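PDB 2ZWR: metallo-beta-lactamase superfamily protein from Thermus thermophilus, which probably works as a zinc-dependent hydrolase, holding a pair of metal ions in the binuclear site of the metallo-beta-lactamase fold. Local coordinates for residues I27-E32 with G61-L66; A49-H54 with M112-F117; L79-Y84 with L103-L108; Q118-P123 with L168-S173; D144-G149 with R195-L200. All blocks are in the same frame, centred on the assembly; numbering follows the deposited sequence.

Contact 1 (I27-E32 with G61-L66); sequences IDPGDE and GAVAPL. With ZN (zinc ion), chain G.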
# COMPACT_ATOMS: atom_id res chain seq x y z
N ILE A 27 6.61 2.14 -0.61
CA ILE A 27 5.20 1.75 -0.68
C ILE A 27 4.32 2.51 0.32
O ILE A 27 4.58 2.46 1.53
CB ILE A 27 5.04 0.21 -0.45
CG1 ILE A 27 5.80 -0.58 -1.52
CG2 ILE A 27 3.56 -0.21 -0.38
CD1 ILE A 27 5.84 -2.10 -1.29
N ASP A 28 3.28 3.17 -0.19
CA ASP A 28 2.27 3.88 0.63
C ASP A 28 2.82 4.90 1.66
O ASP A 28 2.60 4.74 2.87
CB ASP A 28 1.35 2.88 1.36
CG ASP A 28 0.52 2.01 0.43
OD1 ASP A 28 0.59 2.18 -0.81
OD2 ASP A 28 -0.22 1.14 0.95
N PRO A 29 3.51 5.97 1.18
CA PRO A 29 3.95 7.01 2.13
C PRO A 29 2.76 7.85 2.62
O PRO A 29 2.42 8.85 2.00
CB PRO A 29 4.88 7.88 1.28
CG PRO A 29 4.41 7.67 -0.15
CD PRO A 29 3.87 6.28 -0.21
N GLY A 30 2.14 7.42 3.73
CA GLY A 30 0.85 7.93 4.16
C GLY A 30 0.82 9.27 4.87
O GLY A 30 -0.17 10.01 4.79
N ASP A 31 1.90 9.59 5.57
CA ASP A 31 1.98 10.78 6.37
C ASP A 31 3.39 10.94 6.91
O ASP A 31 4.25 10.08 6.70
CB ASP A 31 0.98 10.68 7.54
CG ASP A 31 0.55 12.03 8.05
OD1 ASP A 31 1.00 13.06 7.52
OD2 ASP A 31 -0.23 12.07 9.02
N GLU A 32 3.62 12.07 7.58
CA GLU A 32 4.88 12.33 8.30
C GLU A 32 6.10 12.20 7.38
O GLU A 32 6.95 11.32 7.59
CB GLU A 32 5.02 11.44 9.54
CG GLU A 32 3.81 11.45 10.48
CD GLU A 32 4.08 10.76 11.82
OE1 GLU A 32 4.91 11.27 12.61
OE2 GLU A 32 3.47 9.71 12.09
N GLY A 61 -0.75 10.73 2.06
CA GLY A 61 -0.52 12.04 2.67
C GLY A 61 0.90 12.61 2.63
O GLY A 61 1.08 13.81 2.86
N ALA A 62 1.89 11.76 2.34
CA ALA A 62 3.29 12.18 2.24
C ALA A 62 3.79 12.13 0.82
O ALA A 62 4.96 12.40 0.57
CB ALA A 62 4.17 11.32 3.13
N VAL A 63 2.92 11.78 -0.12
CA VAL A 63 3.34 11.72 -1.53
C VAL A 63 3.85 13.08 -2.04
O VAL A 63 4.96 13.14 -2.56
CB VAL A 63 2.24 11.15 -2.46
CG1 VAL A 63 2.62 11.35 -3.94
CG2 VAL A 63 2.02 9.68 -2.17
N ALA A 64 3.07 14.15 -1.86
CA ALA A 64 3.43 15.47 -2.42
C ALA A 64 4.83 16.02 -2.06
O ALA A 64 5.60 16.37 -2.96
CB ALA A 64 2.33 16.51 -2.15
N PRO A 65 5.17 16.11 -0.75
CA PRO A 65 6.52 16.56 -0.38
C PRO A 65 7.65 15.70 -0.93
O PRO A 65 8.70 16.23 -1.31
CB PRO A 65 6.52 16.52 1.16
CG PRO A 65 5.33 15.67 1.55
CD PRO A 65 4.32 15.88 0.45
N LEU A 66 7.45 14.38 -0.99
CA LEU A 66 8.48 13.47 -1.49
C LEU A 66 8.67 13.57 -3.00
O LEU A 66 9.79 13.44 -3.48
CB LEU A 66 8.18 12.03 -1.07
CG LEU A 66 8.21 11.82 0.45
CD1 LEU A 66 7.97 10.36 0.80
CD2 LEU A 66 9.51 12.31 1.07
ZN ZN G . 0.59 14.93 8.49
O HOH W 1 0.71 14.20 10.45
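Pro-29 presents its ring to a row of three apolar side chains, Ala-62, Val-63 and Leu-66, and its CG and CB make the contacts. The ring and Val-63 cross obliquely, with Pro-29 CG 3.7 Å from Val-63 CG2, the branch that lies beside the backbone N. Pro-29 CB has two methyl neighbours, Ala-62 CB and Leu-66 CD1, each 4.0 Å away. The carbonyl of the same proline fixes this alignment: Ala-62 N donates to Pro-29 O at 3.0 Å, approaching from above the carbonyl plane. Next to it, Gly-30 and Gly-61, both without side chains, bring their CA atoms to 4.6 Å. Asp-31 directs its CB away from 61-66, and its OD1 holds a zinc ion at 2.1 Å, while OD2 accepts from a water on the same metal. The loop from strand 23-27 to helix 33-43 thus packs on the start of helix 63-70, and Leu-36 of helix 33-43 touches both sides of the contact.

Contact 2 (A49-H54 with M112-F117); sequences AILLTH and MRLFGF. With ZN (zinc ion), chain D.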
# COMPACT_ATOMS: atom_id res chain seq x y z
N ALA A 49 10.93 5.32 -6.76
CA ALA A 49 9.53 5.45 -7.13
C ALA A 49 8.67 5.28 -5.89
O ALA A 49 9.10 4.69 -4.90
CB ALA A 49 9.17 4.38 -8.19
N ILE A 50 7.45 5.79 -5.97
CA ILE A 50 6.41 5.55 -4.98
C ILE A 50 5.41 4.56 -5.60
O ILE A 50 4.95 4.76 -6.72
CB ILE A 50 5.71 6.88 -4.55
CG1 ILE A 50 6.68 7.72 -3.69
CG2 ILE A 50 4.38 6.60 -3.82
CD1 ILE A 50 6.21 9.15 -3.33
N LEU A 51 5.13 3.46 -4.89
CA LEU A 51 4.15 2.45 -5.32
C LEU A 51 2.97 2.50 -4.34
O LEU A 51 3.17 2.46 -3.13
CB LEU A 51 4.78 1.05 -5.33
CG LEU A 51 5.48 0.52 -6.60
CD1 LEU A 51 6.44 1.51 -7.25
CD2 LEU A 51 6.18 -0.82 -6.34
N LEU A 52 1.76 2.60 -4.88
CA LEU A 52 0.55 2.70 -4.04
C LEU A 52 -0.38 1.49 -4.16
O LEU A 52 -0.86 1.19 -5.25
CB LEU A 52 -0.22 4.00 -4.33
CG LEU A 52 0.53 5.33 -4.17
CD1 LEU A 52 -0.36 6.49 -4.64
CD2 LEU A 52 1.02 5.57 -2.73
N THR A 53 -0.61 0.81 -3.03
CA THR A 53 -1.58 -0.28 -2.96
C THR A 53 -2.96 0.27 -3.25
O THR A 53 -3.74 -0.36 -3.95
CB THR A 53 -1.61 -1.01 -1.58
OG1 THR A 53 -2.06 -0.10 -0.56
CG2 THR A 53 -0.24 -1.62 -1.23
N HIS A 54 -3.24 1.46 -2.71
CA HIS A 54 -4.48 2.18 -3.02
C HIS A 54 -4.36 3.65 -2.60
O HIS A 54 -3.32 4.05 -2.07
CB HIS A 54 -5.70 1.48 -2.41
CG HIS A 54 -5.74 1.50 -0.91
ND1 HIS A 54 -4.78 0.92 -0.12
CD2 HIS A 54 -6.67 2.01 -0.05
CE1 HIS A 54 -5.09 1.08 1.15
NE2 HIS A 54 -6.23 1.74 1.22
N MET A 112 1.10 -6.79 -14.28
CA MET A 112 2.30 -5.95 -14.43
C MET A 112 3.45 -6.39 -13.54
O MET A 112 3.24 -6.77 -12.39
CB MET A 112 1.97 -4.49 -14.10
CG MET A 112 3.06 -3.49 -14.43
SD MET A 112 2.48 -1.82 -14.12
CE MET A 112 3.59 -0.91 -15.19
N ARG A 113 4.66 -6.34 -14.09
CA ARG A 113 5.89 -6.57 -13.32
C ARG A 113 6.66 -5.27 -13.20
O ARG A 113 6.98 -4.64 -14.21
CB ARG A 113 6.79 -7.60 -14.01
CG ARG A 113 6.66 -9.01 -13.50
CD ARG A 113 5.50 -9.73 -14.13
NE ARG A 113 5.76 -11.16 -14.25
N LEU A 114 6.97 -4.87 -11.96
CA LEU A 114 7.82 -3.71 -11.73
C LEU A 114 8.54 -3.84 -10.41
O LEU A 114 7.96 -4.31 -9.42
CB LEU A 114 7.04 -2.37 -11.79
CG LEU A 114 6.21 -1.88 -10.59
CD1 LEU A 114 5.79 -0.44 -10.78
CD2 LEU A 114 4.99 -2.73 -10.39
N PHE A 115 9.81 -3.44 -10.41
CA PHE A 115 10.68 -3.49 -9.25
C PHE A 115 10.65 -4.85 -8.54
O PHE A 115 10.69 -4.92 -7.32
CB PHE A 115 10.35 -2.36 -8.26
CG PHE A 115 10.61 -0.98 -8.82
CD1 PHE A 115 11.89 -0.43 -8.77
CD2 PHE A 115 9.56 -0.23 -9.35
CE1 PHE A 115 12.13 0.85 -9.28
CE2 PHE A 115 9.78 1.05 -9.85
CZ PHE A 115 11.07 1.60 -9.81
N GLY A 116 10.58 -5.91 -9.34
CA GLY A 116 10.64 -7.28 -8.82
C GLY A 116 9.32 -7.78 -8.25
O GLY A 116 9.29 -8.88 -7.67
N PHE A 117 8.25 -7.01 -8.43
CA PHE A 117 6.91 -7.39 -7.96
C PHE A 117 5.98 -7.77 -9.12
O PHE A 117 6.11 -7.26 -10.23
CB PHE A 117 6.24 -6.25 -7.17
CG PHE A 117 6.93 -5.90 -5.87
CD1 PHE A 117 6.94 -6.79 -4.80
CD2 PHE A 117 7.56 -4.66 -5.72
CE1 PHE A 117 7.57 -6.45 -3.61
CE2 PHE A 117 8.19 -4.31 -4.54
CZ PHE A 117 8.20 -5.21 -3.48
ZN ZN D . -7.65 1.98 2.86
O HOH W 2 -6.97 3.06 4.49
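Thr-53 OG1 is held twice: by His-54 ND1, which donates to it across 2.9 Å, and by Asp-28 OD2. The hydroxyl oxygen lies only 9° out of the imidazole plane, and this nearly in-plane bond helps to fix the rotation of the ring, together with the metal bond at NE2, making Thr-53 a second-shell residue. That other ring nitrogen, His-54 NE2, binds a zinc ion 2.2 Å away, whose sphere is completed by His-56, His-125, Asp-144 and a water.

Upstream in the same segment the contact is wholly apolar, and Leu-51 carries most of it. Its CG stands anti to the carbonyl carbon, and its two methyls divide the side chains of the turn in 112-117 between them. One branch, Leu-51 CD1, meets Leu-114 CD1 tip to tip at 4.1 Å and also touches Phe-115 CD2. The Leu-51 and Phe-117 side chains cross obliquely, CD2 to CD2 at the same separation. Ala-49 CB adds a contact with Phe-115 CZ at 3.7 Å. A type I' turn from Leu-114 to Phe-117, closed by backbone bonds in both directions, brings these three side chains to one side. Strand 50-51 belongs to one six-stranded sheet and strands 113-114 and 117-121 to the other, so this is core packing between the two sheets of the alpha-beta/beta-alpha sandwich of the metallo-beta-lactamase fold, just ahead of its His-X-His-X-Asp-His metal motif, which begins at His-54.

Contact 3 (L79-Y84 with L103-L108); sequences LDLPLY and LPVRPL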
# COMPACT_ATOMS: atom_id res chain seq x y z
N LEU A 79 -8.09 2.91 -11.47
CA LEU A 79 -9.41 2.88 -10.83
C LEU A 79 -9.42 3.58 -9.45
O LEU A 79 -10.49 3.89 -8.93
CB LEU A 79 -9.97 1.46 -10.75
CG LEU A 79 -10.51 0.86 -12.07
CD1 LEU A 79 -11.07 -0.52 -11.82
CD2 LEU A 79 -11.57 1.75 -12.70
N ASP A 80 -8.25 3.85 -8.87
CA ASP A 80 -8.17 4.65 -7.63
C ASP A 80 -7.83 6.14 -7.83
O ASP A 80 -7.62 6.87 -6.85
CB ASP A 80 -7.21 4.03 -6.61
CG ASP A 80 -7.94 3.16 -5.59
OD1 ASP A 80 -9.09 2.77 -5.86
OD2 ASP A 80 -7.36 2.87 -4.52
N LEU A 81 -7.75 6.58 -9.09
CA LEU A 81 -7.49 7.99 -9.40
C LEU A 81 -8.49 8.97 -8.77
O LEU A 81 -8.07 10.00 -8.25
CB LEU A 81 -7.43 8.25 -10.91
CG LEU A 81 -6.15 8.71 -11.62
CD1 LEU A 81 -5.11 9.39 -10.72
CD2 LEU A 81 -5.54 7.57 -12.41
N PRO A 82 -9.81 8.67 -8.85
CA PRO A 82 -10.76 9.58 -8.20
C PRO A 82 -10.51 9.73 -6.70
O PRO A 82 -10.63 10.84 -6.17
CB PRO A 82 -12.12 8.93 -8.47
CG PRO A 82 -11.89 8.16 -9.75
CD PRO A 82 -10.52 7.59 -9.55
N LEU A 83 -10.15 8.64 -6.03
CA LEU A 83 -9.77 8.69 -4.63
C LEU A 83 -8.50 9.53 -4.43
O LEU A 83 -8.41 10.35 -3.51
CB LEU A 83 -9.57 7.28 -4.06
CG LEU A 83 -10.77 6.36 -3.89
CD1 LEU A 83 -10.32 4.97 -3.47
CD2 LEU A 83 -11.77 6.91 -2.89
N TYR A 84 -7.53 9.33 -5.31
CA TYR A 84 -6.24 9.99 -5.23
C TYR A 84 -6.41 11.50 -5.39
O TYR A 84 -5.85 12.28 -4.62
CB TYR A 84 -5.30 9.42 -6.29
CG TYR A 84 -3.89 9.95 -6.31
CD1 TYR A 84 -2.88 9.36 -5.55
CD2 TYR A 84 -3.55 11.02 -7.14
CE1 TYR A 84 -1.56 9.83 -5.61
CE2 TYR A 84 -2.26 11.50 -7.20
CZ TYR A 84 -1.27 10.90 -6.44
OH TYR A 84 0.01 11.40 -6.51
N LEU A 103 -0.30 15.16 -9.44
CA LEU A 103 -0.47 14.50 -10.73
C LEU A 103 0.65 14.91 -11.69
O LEU A 103 1.22 16.00 -11.53
CB LEU A 103 -1.84 14.85 -11.31
CG LEU A 103 -3.00 14.24 -10.53
CD1 LEU A 103 -4.25 15.09 -10.67
CD2 LEU A 103 -3.25 12.79 -10.95
N PRO A 104 0.97 14.06 -12.69
CA PRO A 104 0.31 12.80 -13.03
C PRO A 104 0.86 11.59 -12.28
O PRO A 104 1.90 11.67 -11.62
CB PRO A 104 0.62 12.68 -14.53
CG PRO A 104 1.99 13.22 -14.63
CD PRO A 104 2.08 14.35 -13.62
N VAL A 105 0.13 10.47 -12.37
CA VAL A 105 0.62 9.20 -11.86
C VAL A 105 0.89 8.25 -13.03
O VAL A 105 0.37 8.46 -14.12
CB VAL A 105 -0.36 8.54 -10.84
CG1 VAL A 105 -0.67 9.50 -9.71
CG2 VAL A 105 -1.64 8.08 -11.51
N ARG A 106 1.71 7.24 -12.78
CA ARG A 106 1.94 6.15 -13.72
C ARG A 106 1.04 4.98 -13.35
O ARG A 106 0.82 4.72 -12.16
CB ARG A 106 3.41 5.71 -13.70
CG ARG A 106 4.37 6.81 -14.12
CD ARG A 106 5.81 6.36 -14.12
NE ARG A 106 6.72 7.44 -14.50
CZ ARG A 106 8.04 7.30 -14.64
NH1 ARG A 106 8.62 6.12 -14.42
NH2 ARG A 106 8.78 8.33 -14.99
N PRO A 107 0.47 4.31 -14.36
CA PRO A 107 -0.52 3.27 -14.08
C PRO A 107 0.03 1.92 -13.58
O PRO A 107 1.16 1.51 -13.92
CB PRO A 107 -1.24 3.09 -15.42
CG PRO A 107 -0.27 3.51 -16.43
CD PRO A 107 0.66 4.51 -15.80
N LEU A 108 -0.78 1.26 -12.78
CA LEU A 108 -0.59 -0.13 -12.43
C LEU A 108 -1.70 -0.94 -13.10
O LEU A 108 -2.73 -0.37 -13.49
CB LEU A 108 -0.62 -0.31 -10.91
CG LEU A 108 0.51 0.34 -10.10
CD1 LEU A 108 0.23 0.22 -8.61
CD2 LEU A 108 1.86 -0.28 -10.46
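Tyr-84 leaves its helix with CB directed toward 103-108 and CG anti to the backbone N (chi1 -178°), which turns one face of the ring to Val-105. Along one side of the ring, CD2 comes within 4.1 Å of Val-105 CG1, and CE2 and CZ both close to 3.6 Å of that methyl. The methyl therefore sits over the ring face in a CH-pi contact, 29° off the normal. CE2 also has Leu-103 CD2 at 4.1 Å, where the two side chains run past each other in opposite directions. At the tip, Tyr-84 OH is 3.8 Å from Val-105 CG1 and hydrogen-bonds to Pro-102 O. Helix 81-85 lies in the connection of a beta-alpha-beta crossover, between strand 74-76 and the parallel edge strand 106-107, and the ring also rests on Val-74 and Leu-76 of the first strand. One turn back, Leu-81 reaches Val-105 tip to tip, its CD1 being 3.8 Å from Val-105 CG2. The Leu-81 and Leu-103 side chains cross obliquely, CD1 to CD2 3.9 Å.

Contact 4 (Q118-P123 with L168-S173); sequences QVLHLP and LKRLLS. With ZN (zinc ion), chain F.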
# COMPACT_ATOMS: atom_id res chain seq x y z
N GLN A 118 5.02 -8.64 -8.83
CA GLN A 118 3.89 -8.86 -9.73
C GLN A 118 2.69 -8.13 -9.13
O GLN A 118 2.39 -8.28 -7.93
CB GLN A 118 3.62 -10.36 -9.88
CG GLN A 118 2.36 -10.71 -10.67
CD GLN A 118 2.05 -12.22 -10.71
OE1 GLN A 118 1.29 -12.68 -11.57
NE2 GLN A 118 2.65 -13.00 -9.80
N VAL A 119 2.00 -7.35 -9.95
CA VAL A 119 0.82 -6.60 -9.51
C VAL A 119 -0.43 -7.48 -9.58
O VAL A 119 -0.75 -8.06 -10.62
CB VAL A 119 0.65 -5.29 -10.32
CG1 VAL A 119 -0.65 -4.54 -9.93
CG2 VAL A 119 1.86 -4.39 -10.13
N LEU A 120 -1.10 -7.59 -8.43
CA LEU A 120 -2.39 -8.27 -8.32
C LEU A 120 -3.46 -7.21 -8.11
O LEU A 120 -3.41 -6.49 -7.12
CB LEU A 120 -2.37 -9.23 -7.12
CG LEU A 120 -1.75 -10.63 -7.18
CD1 LEU A 120 -0.59 -10.75 -8.13
CD2 LEU A 120 -1.33 -11.09 -5.78
N HIS A 121 -4.41 -7.11 -9.03
CA HIS A 121 -5.54 -6.22 -8.83
C HIS A 121 -6.58 -6.92 -7.98
O HIS A 121 -7.23 -7.88 -8.42
CB HIS A 121 -6.15 -5.75 -10.16
CG HIS A 121 -7.27 -4.76 -9.97
ND1 HIS A 121 -8.51 -4.92 -10.55
CD2 HIS A 121 -7.34 -3.62 -9.25
CE1 HIS A 121 -9.29 -3.91 -10.21
NE2 HIS A 121 -8.61 -3.10 -9.42
N LEU A 122 -6.75 -6.41 -6.76
CA LEU A 122 -7.55 -7.03 -5.74
C LEU A 122 -8.50 -6.00 -5.13
O LEU A 122 -8.27 -5.54 -4.02
CB LEU A 122 -6.64 -7.65 -4.67
CG LEU A 122 -5.69 -8.78 -5.10
CD1 LEU A 122 -4.62 -9.05 -4.05
CD2 LEU A 122 -6.47 -10.07 -5.45
N PRO A 123 -9.60 -5.66 -5.85
CA PRO A 123 -10.47 -4.57 -5.42
C PRO A 123 -11.39 -5.03 -4.28
O PRO A 123 -11.43 -6.22 -3.95
CB PRO A 123 -11.30 -4.30 -6.69
CG PRO A 123 -11.46 -5.64 -7.31
CD PRO A 123 -10.12 -6.33 -7.06
N LEU A 168 -9.96 -11.68 -1.41
CA LEU A 168 -9.32 -12.40 -0.31
C LEU A 168 -9.13 -13.87 -0.67
O LEU A 168 -8.11 -14.47 -0.33
CB LEU A 168 -10.12 -12.25 0.98
CG LEU A 168 -10.12 -10.88 1.68
CD1 LEU A 168 -11.25 -10.80 2.70
CD2 LEU A 168 -8.77 -10.56 2.33
N LYS A 169 -10.12 -14.44 -1.37
CA LYS A 169 -10.03 -15.81 -1.89
C LYS A 169 -8.84 -15.95 -2.82
O LYS A 169 -8.09 -16.92 -2.73
CB LYS A 169 -11.33 -16.19 -2.60
CG LYS A 169 -11.52 -17.69 -2.79
N ARG A 170 -8.66 -14.98 -3.71
CA ARG A 170 -7.49 -14.91 -4.59
C ARG A 170 -6.17 -14.84 -3.82
O ARG A 170 -5.22 -15.56 -4.12
CB ARG A 170 -7.60 -13.70 -5.52
CG ARG A 170 -8.14 -14.00 -6.89
CD ARG A 170 -7.04 -13.79 -7.93
NE ARG A 170 -7.03 -12.40 -8.39
CZ ARG A 170 -6.03 -11.81 -9.04
NH1 ARG A 170 -4.91 -12.47 -9.32
NH2 ARG A 170 -6.15 -10.55 -9.41
N LEU A 171 -6.13 -13.96 -2.82
CA LEU A 171 -4.93 -13.76 -2.00
C LEU A 171 -4.56 -15.03 -1.23
O LEU A 171 -3.41 -15.44 -1.22
CB LEU A 171 -5.11 -12.58 -1.04
CG LEU A 171 -3.88 -12.13 -0.22
CD1 LEU A 171 -2.73 -11.70 -1.13
CD2 LEU A 171 -4.24 -11.00 0.78
N LEU A 172 -5.55 -15.67 -0.62
CA LEU A 172 -5.33 -16.87 0.18
C LEU A 172 -5.01 -18.13 -0.62
O LEU A 172 -4.80 -19.19 -0.04
CB LEU A 172 -6.53 -17.11 1.12
CG LEU A 172 -6.50 -16.45 2.51
CD1 LEU A 172 -5.34 -16.98 3.37
CD2 LEU A 172 -6.47 -14.93 2.43
N SER A 173 -4.96 -18.01 -1.95
CA SER A 173 -4.54 -19.11 -2.81
C SER A 173 -3.03 -19.07 -3.11
O SER A 173 -2.47 -20.03 -3.67
CB SER A 173 -5.36 -19.12 -4.11
OG SER A 173 -4.80 -18.25 -5.09
ZN ZN F . -8.91 -6.52 -11.94
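Polar contact between strand 117-121 and helix 161-171 runs through Arg-170, whose chain bends at chi2 and chi3 to turn its guanidinium onto the strand end. Arg-170 NH2 gives a weak bond to His-121 O at 3.0 Å, the oxygen lying at the edge of the group near its plane. The apolar part comes from Leu-122: its CD2 lies over one guanidinium face, 3.8 Å from Arg-170 NE, while its CD1 touches Leu-171 CD1 more loosely at 4.4 Å. His-121 directs its CB away from the helix, and its ND1 binds a zinc ion at 2.1 Å, separate from the binuclear site; apart from this, Pro-123 CD packs over one face of its ring. Where the helix ends, Ser-173 OG donates to Arg-170 O at 2.9 Å on a lone pair. Glu-110 OE1 forms a salt bridge with Arg-170 NH2 and also accepts from His-121 N, which probably offsets the guanidinium charge. With the metal on ND1 and NE2 bonded to Pro-127 O, the imidazole is probably neutral.

Contact 5 (D144-G149 with R195-L200); sequences DLLFRG and RTNPFL. With ZN (zinc ion), chain D; ZN (zinc ion), chain C.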
# COMPACT_ATOMS: atom_id res chain seq x y z
N ASP A 144 -4.60 -2.82 2.49
CA ASP A 144 -5.66 -3.02 3.47
C ASP A 144 -6.59 -4.18 3.13
O ASP A 144 -7.76 -4.16 3.50
CB ASP A 144 -6.47 -1.73 3.65
CG ASP A 144 -5.65 -0.58 4.22
OD1 ASP A 144 -4.44 -0.79 4.51
OD2 ASP A 144 -6.21 0.53 4.37
N LEU A 145 -6.08 -5.19 2.42
CA LEU A 145 -6.87 -6.41 2.14
C LEU A 145 -6.99 -7.26 3.41
O LEU A 145 -8.10 -7.55 3.90
CB LEU A 145 -6.21 -7.24 1.04
CG LEU A 145 -6.66 -7.02 -0.41
N LEU A 146 -5.84 -7.65 3.95
CA LEU A 146 -5.76 -8.63 5.02
C LEU A 146 -4.88 -8.12 6.17
O LEU A 146 -3.72 -7.74 5.96
CB LEU A 146 -5.18 -9.93 4.45
CG LEU A 146 -4.97 -11.14 5.36
CD1 LEU A 146 -6.29 -11.72 5.88
CD2 LEU A 146 -4.16 -12.21 4.63
N PHE A 147 -5.44 -8.16 7.38
CA PHE A 147 -4.70 -7.79 8.58
C PHE A 147 -4.42 -9.01 9.43
O PHE A 147 -4.91 -10.10 9.15
CB PHE A 147 -5.46 -6.73 9.39
CG PHE A 147 -5.78 -5.48 8.61
CD1 PHE A 147 -4.81 -4.87 7.80
CD2 PHE A 147 -7.04 -4.91 8.67
CE1 PHE A 147 -5.10 -3.71 7.06
CE2 PHE A 147 -7.34 -3.76 7.94
CZ PHE A 147 -6.36 -3.15 7.14
N ARG A 148 -3.60 -8.81 10.47
CA ARG A 148 -3.39 -9.80 11.51
C ARG A 148 -4.68 -9.85 12.35
O ARG A 148 -4.93 -8.97 13.17
CB ARG A 148 -2.14 -9.43 12.33
CG ARG A 148 -1.91 -10.19 13.65
CD ARG A 148 -1.47 -11.63 13.47
NE ARG A 148 -2.59 -12.49 13.10
CZ ARG A 148 -3.43 -13.06 13.97
NH1 ARG A 148 -4.42 -13.81 13.52
NH2 ARG A 148 -3.28 -12.87 15.28
N GLY A 149 -5.51 -10.86 12.08
CA GLY A 149 -6.76 -11.06 12.80
C GLY A 149 -7.98 -10.31 12.29
O GLY A 149 -9.03 -10.30 12.95
N ARG A 195 -5.46 -20.00 9.54
CA ARG A 195 -5.77 -20.69 10.79
C ARG A 195 -6.55 -19.87 11.81
O ARG A 195 -7.28 -20.44 12.63
CB ARG A 195 -4.48 -21.23 11.43
CG ARG A 195 -3.90 -22.50 10.77
CD ARG A 195 -4.75 -23.76 11.01
NE ARG A 195 -3.98 -25.00 10.84
CZ ARG A 195 -4.20 -25.94 9.91
NH1 ARG A 195 -5.18 -25.80 9.03
NH2 ARG A 195 -3.43 -27.02 9.87
N THR A 196 -6.42 -18.54 11.78
CA THR A 196 -6.92 -17.70 12.88
C THR A 196 -7.88 -16.57 12.52
O THR A 196 -8.59 -16.08 13.41
CB THR A 196 -5.77 -17.01 13.62
OG1 THR A 196 -5.02 -16.22 12.69
CG2 THR A 196 -4.87 -18.03 14.30
N ASN A 197 -7.89 -16.13 11.27
CA ASN A 197 -8.71 -14.97 10.89
C ASN A 197 -10.22 -15.27 10.91
O ASN A 197 -10.68 -16.15 10.16
CB ASN A 197 -8.28 -14.43 9.53
CG ASN A 197 -8.70 -12.98 9.31
OD1 ASN A 197 -9.88 -12.65 9.36
ND2 ASN A 197 -7.73 -12.12 9.04
N PRO A 198 -10.98 -14.53 11.73
CA PRO A 198 -12.43 -14.74 11.84
C PRO A 198 -13.22 -14.44 10.56
O PRO A 198 -14.36 -14.89 10.44
CB PRO A 198 -12.83 -13.78 12.96
CG PRO A 198 -11.79 -12.73 12.96
CD PRO A 198 -10.52 -13.43 12.60
N PHE A 199 -12.62 -13.70 9.63
CA PHE A 199 -13.26 -13.38 8.34
C PHE A 199 -12.93 -14.43 7.27
O PHE A 199 -13.40 -14.33 6.13
CB PHE A 199 -12.84 -12.00 7.84
CG PHE A 199 -13.30 -10.85 8.70
CD1 PHE A 199 -14.48 -10.17 8.41
CD2 PHE A 199 -12.53 -10.42 9.79
CE1 PHE A 199 -14.90 -9.09 9.19
CE2 PHE A 199 -12.94 -9.35 10.58
CZ PHE A 199 -14.13 -8.67 10.27
N LEU A 200 -12.10 -15.41 7.62
CA LEU A 200 -11.66 -16.43 6.67
C LEU A 200 -12.16 -17.83 7.06
O LEU A 200 -12.57 -18.06 8.21
CB LEU A 200 -10.14 -16.42 6.57
CG LEU A 200 -9.40 -15.60 5.50
CD1 LEU A 200 -10.03 -14.23 5.19
CD2 LEU A 200 -7.94 -15.44 5.92
ZN ZN D . -7.65 1.98 2.86
ZN ZN C . -5.41 2.29 5.26
O HOH W 2 -6.97 3.06 4.49
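An Asx turn follows helix 190-196 and faces the segment that leads away from the binuclear metal site. At the metal end of that segment, Asp-144 OD2 bridges both zinc ions unequally, 2.1 Å to the one in chain C and 2.5 Å to the one in chain D. A water is bound to the same two ions, and the Phe-147 ring has Asp-144 CG at its edge.

From Leu-146 to Gly-149 the chain runs along the turn of 197-200. Asn-197 OD1 accepts from Phe-199 N at 2.9 Å, on a lone pair in the carbonyl plane, while Leu-200 N closes a type I beta turn, donating to Asn-197 O. With OD1 so engaged, Asn-197 ND2 faces the other segment and is satisfied by Glu-193 OE2 and Ser-150 O. Leu-146, its CG anti to the backbone N (chi1 179°), slides past this amide, with CD1 3.5 Å from Asn-197 ND2. The same methyl meets Leu-200 CD2 at 4.1 Å, the two side chains crossing at about a right angle. Arg-148 bends at chi2 and chi3, which brings its NE into a salt bridge with Glu-193. Its NH1 lies close to Thr-196 OG1 at a poor angle for a hydrogen bond, and that hydroxyl is bonded to Leu-192 O. Pro-198 CD packs against Gly-149 O at 3.5 Å.

Contacts 2 and 5 converge on the binuclear site: their centres are 23 Å apart, yet His-54 NE2 and Asp-144 OD2 approach to 3.4 Å on the same zinc and share its bridging water. Contact 1 adjoins contact 2 through Asp-28 N and Leu-51 O, 3.0 Å apart, and Asp-28 OD2 is also hydrogen-bonded to His-59 ND1, from a ligand of the second zinc. Contact 3, nested in the loop closed by contact 2, places Asp-80 OD2 3.0 Å from His-54 CB. Within the second sheet, Met-112 O and Val-119 N, 2.8 Å apart, join contacts 2 and 4. Contact 4 then meets contact 5 where Leu-171 CD2 packs on Leu-146 CB at 3.9 Å.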